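Local coordinates for protein gluconate kinase (Lactobacillus acidophilus, PDB 3LL3) that probably phosphorylates a sugar or sugar acid with ATP, as a carbohydrate kinase of the FGGY family, and binds D-xylulose and ATP, at residues A[69-81]-A[227-240]. Residues are numbered along the deposited sequence; the frame is centred on the assembly and turned at random.
Sequences GKIAAISWSSQMH and IDSDTKIILGASDG. With XUL (D-xylulose), chain E.
Strands 70-78 and 232-238 run parallel; their axes diverge by 26° and come within 4.7 Å, joined by the backbone hydrogen bonds I74 N to K232 O (2.8 Å), I234 N to I74 O and A237 N to W76 O. They are adjacent strands in the mixed sheet of the FGGY kinase N-terminal domain, which has the actin-like ATPase fold; strand 4-11 flanks 70-78 on its other edge. The register slips by one residue between I74-I233 and S77-A237, an interval holding G236, which has a positive phi (84°) and where a CB would collide with W76 O. W76 turns its indole edge to the neighbouring strand: CD1 lies 3.1 Å from I234 O, near the ring plane, while I233 CG2 approaches NE1 obliquely. I74 CG2, from the same strand, sits above one indole face toward its rim. At the other end, T231 lies alongside I71, with OG1 2.9 Å from I71 O and also accepting D228 N. Its methyl, anti to the backbone N (chi1 -57° for OG1), meets I71 CG2 and I74 CD1. A valine in place of T231 would probably cost D228 N its side-chain acceptor and leave I71 O with one polar neighbour fewer. Where the strands end, D239 N bonds S78 O and the sugar pocket begins. Selenomethionine M80 packs CG and SE against S238 CB, and D-xylulose O5 accepts M80 N at 3.0 Å while donating to D239 OD2 at 2.8 Å.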
ATOM      1  N   GLY A  69     -52.224   4.431  26.088  1.00 44.08           N
ATOM      2  CA  GLY A  69     -52.318   5.845  25.783  1.00 44.42           C
ATOM      3  C   GLY A  69     -52.572   6.105  24.312  1.00 43.15           C
ATOM      4  O   GLY A  69     -52.665   5.169  23.514  1.00 45.22           O
ATOM      5  N   LYS A  70     -52.635   7.361  23.952  1.00 39.85           N
ATOM      6  CA  LYS A  70     -52.890   7.747  22.593  1.00 38.86           C
ATOM      7  C   LYS A  70     -51.593   8.011  21.834  1.00 37.73           C
ATOM      8  O   LYS A  70     -50.709   8.634  22.335  1.00 33.30           O
ATOM      9  CB  LYS A  70     -53.758   9.001  22.585  1.00 41.23           C
ATOM     10  CG  LYS A  70     -55.213   8.781  22.881  1.00 44.46           C
ATOM     11  CD  LYS A  70     -55.810   9.980  23.561  1.00 49.95           C
ATOM     12  CE  LYS A  70     -57.024  10.496  22.852  1.00 58.17           C
ATOM     13  NZ  LYS A  70     -58.121  10.988  23.787  1.00 56.48           N
ATOM     14  N   ILE A  71     -51.524   7.530  20.610  1.00 36.47           N
ATOM     15  CA  ILE A  71     -50.461   7.917  19.700  1.00 31.55           C
ATOM     16  C   ILE A  71     -50.908   9.179  18.975  1.00 30.58           C
ATOM     17  O   ILE A  71     -51.788   9.131  18.120  1.00 31.45           O
ATOM     18  CB  ILE A  71     -50.154   6.808  18.688  1.00 32.25           C
ATOM     19  CG1 ILE A  71     -49.851   5.489  19.412  1.00 34.52           C
ATOM     20  CG2 ILE A  71     -48.996   7.210  17.791  1.00 30.21           C
ATOM     21  CD1 ILE A  71     -48.753   5.595  20.489  1.00 34.99           C
ATOM     22  N   ALA A  72     -50.315  10.312  19.332  1.00 29.62           N
ATOM     23  CA  ALA A  72     -50.692  11.591  18.742  1.00 27.89           C
ATOM     24  C   ALA A  72     -50.188  11.738  17.307  1.00 29.46           C
ATOM     25  O   ALA A  72     -50.823  12.386  16.477  1.00 31.08           O
ATOM     26  CB  ALA A  72     -50.201  12.743  19.610  1.00 28.90           C
ATOM     27  N   ALA A  73     -49.048  11.126  17.001  1.00 27.69           N
ATOM     28  CA  ALA A  73     -48.486  11.279  15.674  1.00 26.44           C
ATOM     29  C   ALA A  73     -47.458  10.195  15.389  1.00 27.55           C
ATOM     30  O   ALA A  73     -46.822   9.681  16.308  1.00 26.78           O
ATOM     31  CB  ALA A  73     -47.878  12.660  15.527  1.00 27.59           C
ATOM     32  N   ILE A  74     -47.327   9.829  14.115  1.00 24.16           N
ATOM     33  CA  ILE A  74     -46.276   8.932  13.663  1.00 24.31           C
ATOM     34  C   ILE A  74     -45.477   9.679  12.592  1.00 26.04           C
ATOM     35  O   ILE A  74     -46.034  10.100  11.574  1.00 25.95           O
ATOM     36  CB  ILE A  74     -46.850   7.645  13.075  1.00 25.04           C
ATOM     37  CG1 ILE A  74     -47.730   6.940  14.107  1.00 25.74           C
ATOM     38  CG2 ILE A  74     -45.752   6.711  12.605  1.00 23.53           C
ATOM     39  CD1 ILE A  74     -48.526   5.792  13.502  1.00 28.90           C
ATOM     40  N   SER A  75     -44.181   9.859  12.839  1.00 26.25           N
ATOM     41  CA  SER A  75     -43.325  10.610  11.936  1.00 23.58           C
ATOM     42  C   SER A  75     -42.251   9.706  11.323  1.00 27.11           C
ATOM     43  O   SER A  75     -41.935   8.635  11.862  1.00 24.96           O
ATOM     44  CB  SER A  75     -42.691  11.785  12.684  1.00 23.82           C
ATOM     45  OG  SER A  75     -42.035  12.666  11.787  1.00 24.98           O
ATOM     46  N   TRP A  76     -41.671  10.157  10.212  1.00 25.31           N
ATOM     47  CA  TRP A  76     -40.897   9.264   9.353  1.00 26.40           C
ATOM     48  C   TRP A  76     -39.518   9.793   9.005  1.00 27.72           C
ATOM     49  O   TRP A  76     -39.366  10.955   8.628  1.00 28.35           O
ATOM     50  CB  TRP A  76     -41.692   8.952   8.074  1.00 25.92           C
ATOM     51  CG  TRP A  76     -43.024   8.377   8.380  1.00 24.07           C
ATOM     52  CD1 TRP A  76     -44.181   9.065   8.616  1.00 26.31           C
ATOM     53  CD2 TRP A  76     -43.346   6.989   8.512  1.00 24.31           C
ATOM     54  NE1 TRP A  76     -45.207   8.184   8.888  1.00 26.59           N
ATOM     55  CE2 TRP A  76     -44.718   6.904   8.820  1.00 25.51           C
ATOM     56  CE3 TRP A  76     -42.607   5.806   8.386  1.00 26.99           C
ATOM     57  CZ2 TRP A  76     -45.363   5.686   9.014  1.00 23.88           C
ATOM     58  CZ3 TRP A  76     -43.248   4.599   8.580  1.00 25.98           C
ATOM     59  CH2 TRP A  76     -44.614   4.550   8.898  1.00 25.33           C
ATOM     60  N   SER A  77     -38.517   8.930   9.176  1.00 27.06           N
ATOM     61  CA  SER A  77     -37.179   9.127   8.647  1.00 26.21           C
ATOM     62  C   SER A  77     -36.958   7.966   7.676  1.00 30.48           C
ATOM     63  O   SER A  77     -37.407   6.845   7.935  1.00 31.97           O
ATOM     64  CB  SER A  77     -36.148   9.091   9.770  1.00 27.79           C
ATOM     65  OG  SER A  77     -34.837   9.125   9.244  1.00 31.35           O
ATOM     66  N   SER A  78     -36.326   8.228   6.538  1.00 28.47           N
ATOM     67  CA  SER A  78     -36.258   7.205   5.497  1.00 28.59           C
ATOM     68  C   SER A  78     -34.949   7.228   4.704  1.00 25.64           C
ATOM     69  O   SER A  78     -34.394   8.297   4.456  1.00 22.08           O
ATOM     70  CB  SER A  78     -37.449   7.372   4.541  1.00 26.89           C
ATOM     71  OG  SER A  78     -37.352   6.492   3.435  1.00 26.71           O
ATOM     72  N   GLN A  79     -34.483   6.043   4.309  1.00 24.28           N
ATOM     73  CA  GLN A  79     -33.418   5.914   3.331  1.00 28.47           C
ATOM     74  C   GLN A  79     -33.743   6.792   2.122  1.00 28.60           C
ATOM     75  O   GLN A  79     -34.902   7.091   1.864  1.00 26.27           O
ATOM     76  CB  GLN A  79     -33.320   4.465   2.861  1.00 29.40           C
ATOM     77  CG  GLN A  79     -34.559   4.014   2.113  1.00 28.50           C
ATOM     78  CD  GLN A  79     -34.582   2.521   1.835  1.00 31.65           C
ATOM     79  OE1 GLN A  79     -35.070   1.726   2.644  1.00 30.42           O
ATOM     80  NE2 GLN A  79     -34.095   2.139   0.665  1.00 29.18           N
HETATM   81  N   MSE A  80     -32.711   7.198   1.399  1.00 27.96           N
HETATM   82  CA  MSE A  80     -32.851   8.089   0.255  1.00 28.35           C
HETATM   83  C   MSE A  80     -32.623   7.369  -1.062  1.00 26.62           C
HETATM   84  O   MSE A  80     -32.080   6.271  -1.080  1.00 26.25           O
HETATM   85  CB  MSE A  80     -31.859   9.235   0.361  1.00 27.64           C
HETATM   86  CG  MSE A  80     -32.032  10.066   1.603  1.00 31.99           C
HETATM   87 SE   MSE A  80     -30.827  11.616   1.624  1.00 45.09          SE
HETATM   88  CE  MSE A  80     -31.819  12.747   0.329  1.00 27.93           C
ATOM     89  N   HIS A  81     -33.074   7.994  -2.148  1.00 25.70           N
ATOM     90  CA  HIS A  81     -32.714   7.591  -3.500  1.00 26.47           C
ATOM     91  C   HIS A  81     -33.438   6.333  -3.984  1.00 25.96           C
ATOM     92  O   HIS A  81     -33.140   5.833  -5.066  1.00 26.14           O
ATOM     93  CB  HIS A  81     -31.191   7.386  -3.628  1.00 26.42           C
ATOM     94  CG  HIS A  81     -30.367   8.472  -3.002  1.00 29.10           C
ATOM     95  ND1 HIS A  81     -30.514   9.807  -3.320  1.00 27.74           N
ATOM     96  CD2 HIS A  81     -29.366   8.416  -2.090  1.00 30.47           C
ATOM     97  CE1 HIS A  81     -29.660  10.525  -2.613  1.00 29.44           C
ATOM     98  NE2 HIS A  81     -28.948   9.705  -1.862  1.00 31.43           N
ATOM     99  N   ILE A 227     -53.952   2.170  16.768  1.00 37.00           N
ATOM    100  CA  ILE A 227     -53.970   3.610  16.997  1.00 37.88           C
ATOM    101  C   ILE A 227     -55.391   4.192  17.055  1.00 38.86           C
ATOM    102  O   ILE A 227     -56.370   3.465  16.991  1.00 41.98           O
ATOM    103  CB  ILE A 227     -53.106   4.342  15.939  1.00 36.53           C
ATOM    104  CG1 ILE A 227     -53.613   4.038  14.522  1.00 37.02           C
ATOM    105  CG2 ILE A 227     -51.660   3.902  16.064  1.00 35.24           C
ATOM    106  CD1 ILE A 227     -52.751   4.656  13.399  1.00 36.17           C
ATOM    107  N   ASP A 228     -55.481   5.510  17.215  1.00 41.45           N
ATOM    108  CA  ASP A 228     -56.748   6.237  17.296  1.00 41.82           C
ATOM    109  C   ASP A 228     -57.090   6.708  15.908  1.00 42.90           C
ATOM    110  O   ASP A 228     -56.216   6.764  15.038  1.00 39.17           O
ATOM    111  CB  ASP A 228     -56.585   7.523  18.117  1.00 39.86           C
ATOM    112  CG  ASP A 228     -56.355   7.269  19.572  1.00 46.00           C
ATOM    113  OD1 ASP A 228     -55.926   6.153  19.924  1.00 47.06           O
ATOM    114  OD2 ASP A 228     -56.603   8.201  20.373  1.00 52.44           O
ATOM    115  N   SER A 229     -58.339   7.122  15.724  1.00 38.88           N
ATOM    116  CA  SER A 229     -58.735   7.794  14.496  1.00 41.03           C
ATOM    117  C   SER A 229     -58.220   9.236  14.460  1.00 40.93           C
ATOM    118  O   SER A 229     -58.369   9.912  13.446  1.00 44.44           O
ATOM    119  CB  SER A 229     -60.267   7.779  14.322  1.00 41.30           C
ATOM    120  OG  SER A 229     -60.903   8.630  15.263  1.00 40.36           O
ATOM    121  N   ASP A 230     -57.628   9.723  15.552  1.00 42.34           N
ATOM    122  CA  ASP A 230     -57.058  11.074  15.506  1.00 43.62           C
ATOM    123  C   ASP A 230     -55.527  11.105  15.427  1.00 38.57           C
ATOM    124  O   ASP A 230     -54.931  12.171  15.307  1.00 36.26           O
ATOM    125  CB  ASP A 230     -57.590  11.962  16.627  1.00 45.41           C
ATOM    126  CG  ASP A 230     -57.754  11.220  17.916  1.00 49.60           C
ATOM    127  OD1 ASP A 230     -56.886  10.357  18.185  1.00 49.12           O
ATOM    128  OD2 ASP A 230     -58.743  11.499  18.646  1.00 47.20           O
ATOM    129  N   THR A 231     -54.912   9.929  15.480  1.00 37.34           N
ATOM    130  CA  THR A 231     -53.489   9.773  15.189  1.00 33.04           C
ATOM    131  C   THR A 231     -53.107  10.384  13.832  1.00 35.31           C
ATOM    132  O   THR A 231     -53.669  10.017  12.805  1.00 34.44           O
ATOM    133  CB  THR A 231     -53.110   8.290  15.116  1.00 33.24           C
ATOM    134  OG1 THR A 231     -53.465   7.640  16.334  1.00 32.87           O
ATOM    135  CG2 THR A 231     -51.606   8.115  14.845  1.00 30.79           C
ATOM    136  N   LYS A 232     -52.122  11.281  13.832  1.00 33.95           N
ATOM    137  CA  LYS A 232     -51.653  11.934  12.615  1.00 31.85           C
ATOM    138  C   LYS A 232     -50.405  11.301  12.006  1.00 31.83           C
ATOM    139  O   LYS A 232     -49.534  10.801  12.719  1.00 28.73           O
ATOM    140  CB  LYS A 232     -51.379  13.420  12.871  1.00 33.09           C
ATOM    141  CG  LYS A 232     -52.630  14.263  12.918  1.00 36.49           C
ATOM    142  CD  LYS A 232     -52.891  14.758  14.304  1.00 41.68           C
ATOM    143  CE  LYS A 232     -52.326  16.162  14.491  1.00 45.28           C
ATOM    144  NZ  LYS A 232     -53.419  17.187  14.409  1.00 45.37           N
ATOM    145  N   ILE A 233     -50.329  11.328  10.678  1.00 26.87           N
ATOM    146  CA  ILE A 233     -49.100  11.019   9.988  1.00 27.20           C
ATOM    147  C   ILE A 233     -48.379  12.334   9.731  1.00 29.54           C
ATOM    148  O   ILE A 233     -48.961  13.267   9.172  1.00 31.44           O
ATOM    149  CB  ILE A 233     -49.345  10.338   8.633  1.00 28.87           C
ATOM    150  CG1 ILE A 233     -50.055   9.003   8.833  1.00 30.12           C
ATOM    151  CG2 ILE A 233     -48.012  10.107   7.913  1.00 27.70           C
ATOM    152  CD1 ILE A 233     -49.186   7.975   9.520  1.00 27.79           C
ATOM    153  N   ILE A 234     -47.121  12.412  10.158  1.00 26.80           N
ATOM    154  CA  ILE A 234     -46.270  13.550   9.837  1.00 23.94           C
ATOM    155  C   ILE A 234     -45.416  13.140   8.649  1.00 24.75           C
ATOM    156  O   ILE A 234     -44.766  12.078   8.666  1.00 23.54           O
ATOM    157  CB  ILE A 234     -45.383  13.939  11.038  1.00 26.02           C
ATOM    158  CG1 ILE A 234     -46.222  13.973  12.327  1.00 25.35           C
ATOM    159  CG2 ILE A 234     -44.708  15.285  10.787  1.00 26.62           C
ATOM    160  CD1 ILE A 234     -47.494  14.819  12.223  1.00 25.61           C
ATOM    161  N   LEU A 235     -45.439  13.957   7.605  1.00 24.29           N
ATOM    162  CA  LEU A 235     -44.782  13.592   6.369  1.00 24.75           C
ATOM    163  C   LEU A 235     -43.332  13.117   6.593  1.00 23.93           C
ATOM    164  O   LEU A 235     -42.908  12.103   6.042  1.00 24.31           O
ATOM    165  CB  LEU A 235     -44.831  14.750   5.383  1.00 24.97           C
ATOM    166  CG  LEU A 235     -44.267  14.419   4.008  1.00 25.52           C
ATOM    167  CD1 LEU A 235     -44.919  13.142   3.417  1.00 25.20           C
ATOM    168  CD2 LEU A 235     -44.386  15.624   3.059  1.00 23.84           C
ATOM    169  N   GLY A 236     -42.576  13.834   7.410  1.00 23.93           N
ATOM    170  CA  GLY A 236     -41.211  13.409   7.699  1.00 22.93           C
ATOM    171  C   GLY A 236     -40.187  13.836   6.666  1.00 25.10           C
ATOM    172  O   GLY A 236     -40.459  14.717   5.860  1.00 24.64           O
ATOM    173  N   ALA A 237     -39.005  13.210   6.690  1.00 23.42           N
ATOM    174  CA  ALA A 237     -37.877  13.654   5.886  1.00 23.03           C
ATOM    175  C   ALA A 237     -36.848  12.547   5.689  1.00 21.46           C
ATOM    176  O   ALA A 237     -37.055  11.409   6.098  1.00 22.08           O
ATOM    177  CB  ALA A 237     -37.219  14.867   6.516  1.00 21.47           C
ATOM    178  N   SER A 238     -35.743  12.898   5.048  1.00 21.03           N
ATOM    179  CA  SER A 238     -34.696  11.932   4.721  1.00 21.33           C
ATOM    180  C   SER A 238     -33.812  11.620   5.944  1.00 24.63           C
ATOM    181  O   SER A 238     -33.685  12.445   6.855  1.00 21.90           O
ATOM    182  CB  SER A 238     -33.825  12.509   3.616  1.00 23.72           C
ATOM    183  OG  SER A 238     -33.106  13.638   4.085  1.00 24.70           O
ATOM    184  N   ASP A 239     -33.176  10.450   5.942  1.00 25.14           N
ATOM    185  CA  ASP A 239     -32.289  10.072   7.040  1.00 24.13           C
ATOM    186  C   ASP A 239     -31.096  11.032   7.131  1.00 25.09           C
ATOM    187  O   ASP A 239     -30.647  11.383   8.220  1.00 22.47           O
ATOM    188  CB  ASP A 239     -31.818   8.625   6.863  1.00 28.78           C
ATOM    189  CG  ASP A 239     -31.184   8.361   5.497  1.00 31.08           C
ATOM    190  OD1 ASP A 239     -31.050   9.306   4.689  1.00 32.05           O
ATOM    191  OD2 ASP A 239     -30.818   7.197   5.213  1.00 36.51           O
ATOM    192  N   GLY A 240     -30.604  11.479   5.981  1.00 24.67           N
ATOM    193  CA  GLY A 240     -29.502  12.427   5.930  1.00 24.62           C
ATOM    194  C   GLY A 240     -29.792  13.750   6.617  1.00 22.38           C
ATOM    195  O   GLY A 240     -28.990  14.237   7.419  1.00 23.75           O
TER
HETATM  196  C1  XUL E7778     -27.415  10.346   1.945  1.00 44.45           C
HETATM  197  C2  XUL E7778     -27.005   9.497   0.729  1.00 45.19           C
HETATM  198  C3  XUL E7778     -27.068   7.946   0.798  1.00 44.11           C
HETATM  199  C4  XUL E7778     -27.860   7.360   1.984  1.00 43.41           C
HETATM  200  C5  XUL E7778     -29.385   7.547   1.866  1.00 40.47           C
HETATM  201  O1  XUL E7778     -26.296  11.039   2.444  1.00 47.29           O
HETATM  202  O2  XUL E7778     -26.587  10.049  -0.262  1.00 41.71           O
HETATM  203  O3  XUL E7778     -25.763   7.433   0.903  1.00 41.02           O
HETATM  204  O4  XUL E7778     -27.574   5.982   2.040  1.00 46.77           O
HETATM  205  O5  XUL E7778     -30.077   6.585   2.625  1.00 35.38           O
HETATM  206  O   HOH W   1     -54.407  10.735  19.208  1.00 41.26           O
HETATM  207  O   HOH W   2     -52.925  13.839  17.269  1.00 38.83           O